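Local coordinates for membrane lipoprotein family protein (Aeropyrum pernix, PDB 4PEV) that binds adenosine and probably serves as the solute-binding lipoprotein of an ABC transporter for nucleosides, at residues C[267-271]-C[272-276]; C[382-385]-C[386-390]; C[409-413]-C[414-418]. All coordinates share one frame; numbering follows the deposited sequence.

Contact 1. Residues C[267-271]-C[272-276]; sequences KEAAA and RGVIA
A269 and V274 form the close-packed side of this helix end, where helix 258-271 gives way to the loop that leads into strand 277-282. The V274 backbone N donates to A269 O at 3.0 Å, and the two CB atoms lie 4.2 Å apart, so the buried methyl of A269 rests against the base of the valine. One residue earlier, G273 N donates to A270 O (3.0 Å), arriving above the plane of that carbonyl. The two bonds back into the last turn, together with the positive phi of G273 (100°), define a Schellman motif; a side chain at this phi would run into the R272 carbonyl O. A270 CA also faces V274 O at 3.4 Å, a CA-H...O contact. Beyond the motif, I275 packs on I177 and T181 of helix 159-181.

The solvent side is looser and belongs to R272. Its backbone N bonds E268 O at 3.0 Å, and the side chain, bent at chi2 (143°), folds back until NH1 meets the same oxygen at 2.8 Å. The two donors approach from opposite faces of the carbonyl plane, NH1 standing 52° out of it. The carboxylate of E268 takes little part: OE2 stays 4.8 Å from R272 NH2, while OE1 makes a long, weak ion pair with K237.

Chemically, the arginine acts here as a second donor to a C-terminal carbonyl rather than as a salt-bridge partner, and its positive charge probably offsets part of the negative end of the helix dipole.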
ATOM      1  N   LYS C 267      15.005  -1.924 -12.840  1.00 32.16           N
ATOM      2  CA  LYS C 267      15.989  -0.988 -13.420  1.00 33.41           C
ATOM      3  C   LYS C 267      17.070  -1.704 -14.225  1.00 33.71           C
ATOM      4  O   LYS C 267      17.432  -1.282 -15.321  1.00 32.92           O
ATOM      5  CB  LYS C 267      16.683  -0.169 -12.336  1.00 34.92           C
ATOM      6  CG  LYS C 267      15.794   0.837 -11.634  1.00 38.01           C
ATOM      7  CD  LYS C 267      16.562   2.050 -11.141  1.00 39.91           C
ATOM      8  CE  LYS C 267      17.451   1.727  -9.953  1.00 42.42           C
ATOM      9  NZ  LYS C 267      18.691   2.564  -9.997  1.00 44.62           N
ATOM     10  N   GLU C 268      17.584  -2.797 -13.672  1.00 35.02           N
ATOM     11  CA  GLU C 268      18.742  -3.463 -14.242  1.00 36.24           C
ATOM     12  C   GLU C 268      18.244  -4.227 -15.462  1.00 34.56           C
ATOM     13  O   GLU C 268      18.941  -4.309 -16.448  1.00 35.65           O
ATOM     14  CB  GLU C 268      19.514  -4.305 -13.186  1.00 40.49           C
ATOM     15  CG  GLU C 268      19.337  -3.760 -11.749  1.00 45.56           C
ATOM     16  CD  GLU C 268      20.551  -3.757 -10.800  1.00 50.87           C
ATOM     17  OE1 GLU C 268      20.594  -2.838  -9.928  1.00 51.46           O
ATOM     18  OE2 GLU C 268      21.421  -4.660 -10.872  1.00 52.88           O
ATOM     19  N   ALA C 269      16.998  -4.699 -15.432  1.00 34.92           N
ATOM     20  CA  ALA C 269      16.307  -5.180 -16.658  1.00 32.23           C
ATOM     21  C   ALA C 269      16.179  -4.097 -17.759  1.00 30.26           C
ATOM     22  O   ALA C 269      16.520  -4.344 -18.910  1.00 29.21           O
ATOM     23  CB  ALA C 269      14.933  -5.749 -16.317  1.00 29.67           C
ATOM     24  N   ALA C 270      15.689  -2.914 -17.414  1.00 28.96           N
ATOM     25  CA  ALA C 270      15.575  -1.828 -18.397  1.00 29.82           C
ATOM     26  C   ALA C 270      16.964  -1.460 -18.968  1.00 30.49           C
ATOM     27  O   ALA C 270      17.122  -1.197 -20.161  1.00 29.52           O
ATOM     28  CB  ALA C 270      14.889  -0.617 -17.777  1.00 28.93           C
ATOM     29  N   ALA C 271      17.972  -1.500 -18.109  1.00 33.05           N
ATOM     30  CA  ALA C 271      19.373  -1.320 -18.523  1.00 35.25           C
ATOM     31  C   ALA C 271      19.870  -2.409 -19.488  1.00 35.21           C
ATOM     32  O   ALA C 271      20.710  -2.127 -20.332  1.00 37.30           O
ATOM     33  CB  ALA C 271      20.284  -1.253 -17.294  1.00 35.69           C
ATOM     34  N   ARG C 272      19.372  -3.641 -19.336  1.00 35.48           N
ATOM     35  CA  ARG C 272      19.655  -4.747 -20.270  1.00 35.70           C
ATOM     36  C   ARG C 272      18.831  -4.664 -21.569  1.00 35.36           C
ATOM     37  O   ARG C 272      18.999  -5.512 -22.438  1.00 35.00           O
ATOM     38  CB  ARG C 272      19.382  -6.109 -19.609  1.00 38.32           C
ATOM     39  CG  ARG C 272      20.503  -6.655 -18.736  1.00 42.11           C
ATOM     40  CD  ARG C 272      19.964  -7.376 -17.489  1.00 46.41           C
ATOM     41  NE  ARG C 272      21.006  -7.657 -16.487  1.00 50.81           N
ATOM     42  CZ  ARG C 272      21.639  -6.746 -15.720  1.00 55.29           C
ATOM     43  NH1 ARG C 272      21.396  -5.432 -15.807  1.00 52.37           N
ATOM     44  NH2 ARG C 272      22.558  -7.156 -14.847  1.00 58.83           N
ATOM     45  N   GLY C 273      17.933  -3.675 -21.692  1.00 34.06           N
ATOM     46  CA  GLY C 273      17.123  -3.479 -22.898  1.00 31.72           C
ATOM     47  C   GLY C 273      15.709  -4.018 -22.789  1.00 31.14           C
ATOM     48  O   GLY C 273      14.886  -3.831 -23.672  1.00 31.43           O
ATOM     49  N   VAL C 274      15.423  -4.687 -21.692  1.00 30.72           N
ATOM     50  CA  VAL C 274      14.149  -5.336 -21.505  1.00 31.15           C
ATOM     51  C   VAL C 274      13.081  -4.307 -21.161  1.00 30.87           C
ATOM     52  O   VAL C 274      13.291  -3.445 -20.320  1.00 32.09           O
ATOM     53  CB  VAL C 274      14.242  -6.373 -20.362  1.00 32.84           C
ATOM     54  CG1 VAL C 274      12.869  -6.950 -20.040  1.00 33.62           C
ATOM     55  CG2 VAL C 274      15.233  -7.485 -20.722  1.00 33.10           C
ATOM     56  N   ILE C 275      11.920  -4.413 -21.788  1.00 30.74           N
ATOM     57  CA  ILE C 275      10.827  -3.485 -21.513  1.00 29.98           C
ATOM     58  C   ILE C 275       9.984  -3.995 -20.345  1.00 28.70           C
ATOM     59  O   ILE C 275       9.219  -4.954 -20.509  1.00 29.61           O
ATOM     60  CB  ILE C 275       9.950  -3.272 -22.761  1.00 30.00           C
ATOM     61  CG1 ILE C 275      10.758  -2.516 -23.823  1.00 30.74           C
ATOM     62  CG2 ILE C 275       8.678  -2.512 -22.402  1.00 30.03           C
ATOM     63  CD1 ILE C 275      10.151  -2.557 -25.218  1.00 32.20           C
ATOM     64  N   ALA C 276      10.134  -3.344 -19.183  1.00 26.31           N
ATOM     65  CA  ALA C 276       9.407  -3.697 -17.955  1.00 25.76           C
ATOM     66  C   ALA C 276       9.114  -2.472 -17.100  1.00 25.54           C
ATOM     67  O   ALA C 276       9.832  -1.491 -17.150  1.00 24.67           O
ATOM     68  CB  ALA C 276      10.199  -4.711 -17.137  1.00 25.45           C
TER

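Contact 2. Residues C[382-385]-C[386-390]; sequences EELK and QKIIS
L384 and I388, one turn apart on helix 375-389, supply the apolar part: L384 CG lies 3.9 Å from I388 CD1, and the two side chains cross obliquely. With CG1 of I388 anti to its carbonyl carbon (chi1 -75°), the branch runs back toward the preceding turn and over L384 O. Both residues pack on S164 of helix 159-181 and on I393. Cutting I388 back to an alanine removes the CD1 that meets L384 CG, and would probably open a gap between L384, S164 and L326. Elsewhere K385 CG and I389 CD1 run side by side, 4.0 Å apart.

The backbone bonds are helical i to i+4 pairs: I388 N to L384 O at 3.0 Å, Q386 N to E382 O, and a nearly straight I389 N to K385 O (174° at the hydrogen).

Of the polar chains, E382 and Q386 point the same way with carboxylate and amide planes only 10° apart, yet their nearest atoms are OE2 and CG. E383 OE2 and K387 NZ stay 5.1 Å apart; both reach Y211 OH, by a hydrogen bond and a weak one respectively. The opposite charges thus probably share this hydroxyl of helix 196-214, the glutamate more firmly.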
ATOM      1  N   GLU C 382     -11.842   3.996 -14.988  1.00 43.22           N
ATOM      2  CA  GLU C 382     -12.966   4.876 -14.675  1.00 45.08           C
ATOM      3  C   GLU C 382     -14.299   4.118 -14.496  1.00 41.07           C
ATOM      4  O   GLU C 382     -15.098   4.450 -13.629  1.00 37.64           O
ATOM      5  CB  GLU C 382     -13.084   5.961 -15.757  1.00 49.73           C
ATOM      6  CG  GLU C 382     -14.127   7.036 -15.472  1.00 57.39           C
ATOM      7  CD  GLU C 382     -14.017   7.624 -14.068  1.00 64.41           C
ATOM      8  OE1 GLU C 382     -12.984   8.265 -13.765  1.00 65.92           O
ATOM      9  OE2 GLU C 382     -14.965   7.441 -13.260  1.00 70.95           O
ATOM     10  N   GLU C 383     -14.516   3.088 -15.298  1.00 39.51           N
ATOM     11  CA  GLU C 383     -15.744   2.316 -15.223  1.00 41.03           C
ATOM     12  C   GLU C 383     -15.782   1.454 -13.979  1.00 43.20           C
ATOM     13  O   GLU C 383     -16.853   1.048 -13.566  1.00 48.59           O
ATOM     14  CB  GLU C 383     -15.911   1.461 -16.491  1.00 43.68           C
ATOM     15  CG  GLU C 383     -16.824   0.229 -16.406  1.00 44.95           C
ATOM     16  CD  GLU C 383     -16.765  -0.608 -17.689  1.00 46.71           C
ATOM     17  OE1 GLU C 383     -16.991  -0.023 -18.780  1.00 44.73           O
ATOM     18  OE2 GLU C 383     -16.473  -1.836 -17.616  1.00 44.71           O
ATOM     19  N   LEU C 384     -14.631   1.151 -13.381  1.00 43.81           N
ATOM     20  CA  LEU C 384     -14.615   0.373 -12.140  1.00 42.77           C
ATOM     21  C   LEU C 384     -14.602   1.284 -10.921  1.00 43.82           C
ATOM     22  O   LEU C 384     -15.305   1.042  -9.944  1.00 45.61           O
ATOM     23  CB  LEU C 384     -13.423  -0.573 -12.098  1.00 42.32           C
ATOM     24  CG  LEU C 384     -13.355  -1.497 -10.870  1.00 42.41           C
ATOM     25  CD1 LEU C 384     -14.668  -2.229 -10.627  1.00 42.32           C
ATOM     26  CD2 LEU C 384     -12.212  -2.499 -11.005  1.00 43.18           C
ATOM     27  N   LYS C 385     -13.789   2.327 -10.985  1.00 45.44           N
ATOM     28  CA  LYS C 385     -13.755   3.364  -9.964  1.00 47.60           C
ATOM     29  C   LYS C 385     -15.158   3.848  -9.663  1.00 50.29           C
ATOM     30  O   LYS C 385     -15.507   4.046  -8.505  1.00 52.58           O
ATOM     31  CB  LYS C 385     -12.878   4.508 -10.461  1.00 49.63           C
ATOM     32  CG  LYS C 385     -12.947   5.837  -9.733  1.00 52.88           C
ATOM     33  CD  LYS C 385     -11.865   6.738 -10.329  1.00 57.57           C
ATOM     34  CE  LYS C 385     -12.279   8.201 -10.459  1.00 62.60           C
ATOM     35  NZ  LYS C 385     -11.590   9.053  -9.446  1.00 64.97           N
ATOM     36  N   GLN C 386     -15.971   4.006 -10.705  1.00 54.83           N
ATOM     37  CA  GLN C 386     -17.322   4.534 -10.531  1.00 54.65           C
ATOM     38  C   GLN C 386     -18.339   3.513 -10.076  1.00 51.30           C
ATOM     39  O   GLN C 386     -19.258   3.855  -9.342  1.00 49.40           O
ATOM     40  CB  GLN C 386     -17.817   5.262 -11.784  1.00 58.67           C
ATOM     41  CG  GLN C 386     -17.673   6.768 -11.652  1.00 63.26           C
ATOM     42  CD  GLN C 386     -18.191   7.270 -10.307  1.00 69.12           C
ATOM     43  OE1 GLN C 386     -19.261   6.855  -9.842  1.00 68.34           O
ATOM     44  NE2 GLN C 386     -17.414   8.140  -9.658  1.00 73.51           N
ATOM     45  N   LYS C 387     -18.184   2.265 -10.497  1.00 50.05           N
ATOM     46  CA  LYS C 387     -19.037   1.208  -9.976  1.00 51.77           C
ATOM     47  C   LYS C 387     -18.798   1.022  -8.483  1.00 53.02           C
ATOM     48  O   LYS C 387     -19.706   0.623  -7.757  1.00 54.04           O
ATOM     49  CB  LYS C 387     -18.829  -0.100 -10.744  1.00 54.20           C
ATOM     50  CG  LYS C 387     -19.465  -0.053 -12.135  1.00 57.76           C
ATOM     51  CD  LYS C 387     -18.999  -1.160 -13.076  1.00 58.94           C
ATOM     52  CE  LYS C 387     -19.582  -2.509 -12.693  1.00 59.86           C
ATOM     53  NZ  LYS C 387     -19.166  -3.572 -13.648  1.00 60.41           N
ATOM     54  N   ILE C 388     -17.585   1.348  -8.026  1.00 54.22           N
ATOM     55  CA  ILE C 388     -17.189   1.178  -6.617  1.00 51.70           C
ATOM     56  C   ILE C 388     -17.705   2.304  -5.734  1.00 48.29           C
ATOM     57  O   ILE C 388     -18.339   2.048  -4.711  1.00 44.86           O
ATOM     58  CB  ILE C 388     -15.649   1.070  -6.462  1.00 50.83           C
ATOM     59  CG1 ILE C 388     -15.178  -0.313  -6.935  1.00 49.72           C
ATOM     60  CG2 ILE C 388     -15.227   1.302  -5.012  1.00 49.40           C
ATOM     61  CD1 ILE C 388     -13.680  -0.456  -7.083  1.00 50.52           C
ATOM     62  N   ILE C 389     -17.407   3.536  -6.129  1.00 46.44           N
ATOM     63  CA  ILE C 389     -17.889   4.728  -5.419  1.00 49.75           C
ATOM     64  C   ILE C 389     -19.421   4.779  -5.299  1.00 51.51           C
ATOM     65  O   ILE C 389     -19.954   5.183  -4.258  1.00 52.87           O
ATOM     66  CB  ILE C 389     -17.386   6.015  -6.103  1.00 49.67           C
ATOM     67  CG1 ILE C 389     -15.871   6.151  -5.887  1.00 49.27           C
ATOM     68  CG2 ILE C 389     -18.141   7.247  -5.595  1.00 49.86           C
ATOM     69  CD1 ILE C 389     -15.230   7.242  -6.721  1.00 50.30           C
ATOM     70  N   SER C 390     -20.114   4.365  -6.362  1.00 53.33           N
ATOM     71  CA  SER C 390     -21.579   4.354  -6.393  1.00 52.77           C
ATOM     72  C   SER C 390     -22.178   3.316  -5.440  1.00 51.72           C
ATOM     73  O   SER C 390     -23.355   3.383  -5.123  1.00 52.16           O
ATOM     74  CB  SER C 390     -22.096   4.080  -7.811  1.00 52.77           C
ATOM     75  OG  SER C 390     -22.038   2.686  -8.105  1.00 52.88           O
TER

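Contact 3. Residues C[409-413]-C[414-418]; sequences EELKA and GNLEA
G414 turns the chain back at the end of helix 401-412, its N donating to L411 O at 2.9 Å from above the carbonyl plane. Its phi is positive, and a CB there would clash with A413 O. The same L411 O also accepts from Q210 NE2 of helix 196-214.

N415 follows with two bonds to one residue. Its backbone N reaches E410 O at 2.9 Å, which completes a Schellman motif with the G414 bond. Its amide ND2 then donates to E410 OE1 at 2.8 Å, with an angle of 159° at the hydrogen. The carboxylate oxygen is met on its anti side and lies near the amide plane, although the two planes stand 80° apart. Having CG anti to the backbone N (chi1 171°) sets the asparagine alongside the glutamate, both pointing the same way.

L416 opens a short 3-10 segment. Its CA lies 3.6 Å from L411 CD2, and the CD2 atoms of the two leucines approach to 4.0 Å; helix 196-214 borders both, L411 resting on L206 and L416 on Y207.

A418, two residues on, sets its CB 3.5 Å from E410 CB, so the methyl abuts the aliphatic part of the glutamate whose carboxylate N415 holds.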
ATOM      1  N   GLU C 409      -8.894 -19.073  -6.077  1.00 44.60           N
ATOM      2  CA  GLU C 409      -9.269 -20.191  -6.980  1.00 47.61           C
ATOM      3  C   GLU C 409     -10.334 -19.745  -7.981  1.00 45.60           C
ATOM      4  O   GLU C 409     -10.254 -20.042  -9.182  1.00 41.43           O
ATOM      5  CB  GLU C 409      -9.836 -21.383  -6.197  1.00 54.10           C
ATOM      6  CG  GLU C 409      -8.819 -22.370  -5.624  1.00 63.09           C
ATOM      7  CD  GLU C 409      -9.440 -23.354  -4.612  1.00 72.75           C
ATOM      8  OE1 GLU C 409     -10.543 -23.915  -4.865  1.00 73.70           O
ATOM      9  OE2 GLU C 409      -8.823 -23.572  -3.543  1.00 73.25           O
ATOM     10  N   GLU C 410     -11.322 -19.025  -7.453  1.00 44.28           N
ATOM     11  CA  GLU C 410     -12.481 -18.578  -8.209  1.00 46.89           C
ATOM     12  C   GLU C 410     -12.141 -17.474  -9.187  1.00 43.59           C
ATOM     13  O   GLU C 410     -12.592 -17.503 -10.322  1.00 42.69           O
ATOM     14  CB  GLU C 410     -13.588 -18.088  -7.256  1.00 51.38           C
ATOM     15  CG  GLU C 410     -14.191 -19.167  -6.355  1.00 52.66           C
ATOM     16  CD  GLU C 410     -14.723 -20.359  -7.136  1.00 54.89           C
ATOM     17  OE1 GLU C 410     -15.388 -20.154  -8.182  1.00 54.88           O
ATOM     18  OE2 GLU C 410     -14.465 -21.502  -6.703  1.00 56.35           O
ATOM     19  N   LEU C 411     -11.368 -16.490  -8.737  1.00 44.01           N
ATOM     20  CA  LEU C 411     -10.867 -15.428  -9.626  1.00 42.81           C
ATOM     21  C   LEU C 411      -9.926 -15.968 -10.701  1.00 41.67           C
ATOM     22  O   LEU C 411     -10.014 -15.564 -11.855  1.00 39.89           O
ATOM     23  CB  LEU C 411     -10.159 -14.342  -8.828  1.00 42.10           C
ATOM     24  CG  LEU C 411     -11.075 -13.488  -7.960  1.00 43.33           C
ATOM     25  CD1 LEU C 411     -10.270 -12.402  -7.270  1.00 46.06           C
ATOM     26  CD2 LEU C 411     -12.173 -12.859  -8.785  1.00 42.95           C
ATOM     27  N   LYS C 412      -9.037 -16.887 -10.327  1.00 41.50           N
ATOM     28  CA  LYS C 412      -8.209 -17.585 -11.309  1.00 42.41           C
ATOM     29  C   LYS C 412      -9.065 -18.289 -12.360  1.00 43.84           C
ATOM     30  O   LYS C 412      -8.643 -18.437 -13.498  1.00 43.54           O
ATOM     31  CB  LYS C 412      -7.310 -18.614 -10.634  1.00 43.38           C
ATOM     32  CG  LYS C 412      -6.102 -18.040  -9.916  1.00 44.31           C
ATOM     33  CD  LYS C 412      -5.058 -19.124  -9.683  1.00 45.40           C
ATOM     34  CE  LYS C 412      -3.908 -18.638  -8.809  1.00 46.23           C
ATOM     35  NZ  LYS C 412      -2.756 -19.577  -8.894  1.00 46.20           N
ATOM     36  N   ALA C 413     -10.258 -18.728 -11.958  1.00 44.39           N
ATOM     37  CA  ALA C 413     -11.210 -19.384 -12.849  1.00 42.74           C
ATOM     38  C   ALA C 413     -12.090 -18.413 -13.640  1.00 42.59           C
ATOM     39  O   ALA C 413     -12.956 -18.844 -14.377  1.00 44.49           O
ATOM     40  CB  ALA C 413     -12.097 -20.321 -12.040  1.00 43.04           C
ATOM     41  N   GLY C 414     -11.911 -17.110 -13.473  1.00 41.60           N
ATOM     42  CA  GLY C 414     -12.737 -16.142 -14.193  1.00 41.46           C
ATOM     43  C   GLY C 414     -14.110 -15.900 -13.591  1.00 41.41           C
ATOM     44  O   GLY C 414     -14.953 -15.210 -14.186  1.00 39.44           O
ATOM     45  N   ASN C 415     -14.334 -16.449 -12.405  1.00 41.99           N
ATOM     46  CA  ASN C 415     -15.557 -16.196 -11.660  1.00 44.45           C
ATOM     47  C   ASN C 415     -15.378 -14.954 -10.740  1.00 45.42           C
ATOM     48  O   ASN C 415     -15.151 -15.080  -9.532  1.00 46.27           O
ATOM     49  CB  ASN C 415     -15.942 -17.479 -10.904  1.00 45.63           C
ATOM     50  CG  ASN C 415     -17.084 -17.278  -9.926  1.00 47.29           C
ATOM     51  OD1 ASN C 415     -17.862 -16.323 -10.029  1.00 47.89           O
ATOM     52  ND2 ASN C 415     -17.177 -18.180  -8.951  1.00 46.22           N
ATOM     53  N   LEU C 416     -15.483 -13.757 -11.325  1.00 44.61           N
ATOM     54  CA  LEU C 416     -15.234 -12.507 -10.600  1.00 43.92           C
ATOM     55  C   LEU C 416     -16.206 -12.237  -9.468  1.00 46.37           C
ATOM     56  O   LEU C 416     -15.844 -11.566  -8.508  1.00 47.51           O
ATOM     57  CB  LEU C 416     -15.297 -11.290 -11.518  1.00 43.85           C
ATOM     58  CG  LEU C 416     -14.476 -11.258 -12.798  1.00 44.94           C
ATOM     59  CD1 LEU C 416     -14.551  -9.862 -13.413  1.00 43.69           C
ATOM     60  CD2 LEU C 416     -13.042 -11.681 -12.545  1.00 44.34           C
ATOM     61  N   GLU C 417     -17.442 -12.712  -9.585  1.00 49.50           N
ATOM     62  CA  GLU C 417     -18.480 -12.361  -8.602  1.00 52.21           C
ATOM     63  C   GLU C 417     -18.200 -12.941  -7.199  1.00 50.07           C
ATOM     64  O   GLU C 417     -18.798 -12.499  -6.214  1.00 45.65           O
ATOM     65  CB  GLU C 417     -19.873 -12.770  -9.114  1.00 56.04           C
ATOM     66  CG  GLU C 417     -20.360 -11.959 -10.322  1.00 58.13           C
ATOM     67  CD  GLU C 417     -21.551 -12.598 -11.048  1.00 61.32           C
ATOM     68  OE1 GLU C 417     -21.716 -12.350 -12.267  1.00 62.06           O
ATOM     69  OE2 GLU C 417     -22.327 -13.357 -10.417  1.00 59.45           O
ATOM     70  N   ALA C 418     -17.274 -13.907  -7.121  1.00 50.78           N
ATOM     71  CA  ALA C 418     -16.827 -14.496  -5.842  1.00 50.89           C
ATOM     72  C   ALA C 418     -16.237 -13.470  -4.885  1.00 53.58           C
ATOM     73  O   ALA C 418     -16.375 -13.612  -3.676  1.00 58.98           O
ATOM     74  CB  ALA C 418     -15.812 -15.611  -6.085  1.00 49.43           C
TER

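Contacts 1 and 3 repeat one solution, a Schellman motif with a positive-phi glycine, at the ends of two different helices, whereas contact 2 lies within a helix, near its end. Contacts 2 and 3 are close: their centres are 20 Å apart and their nearest atoms about 8 Å, on helices 375-389 and 401-412, which follow each other in the chain. Both reach helix 196-214, contact 2 through Y211 and contact 3 through Q210 and Q214. Contact 1 is remote, its centre 34 Å from that of contact 2 and 33 Å from that of contact 3. All three lie away from the adenosine site, to which D282 on strand 277-282, the strand following contact 1, contributes.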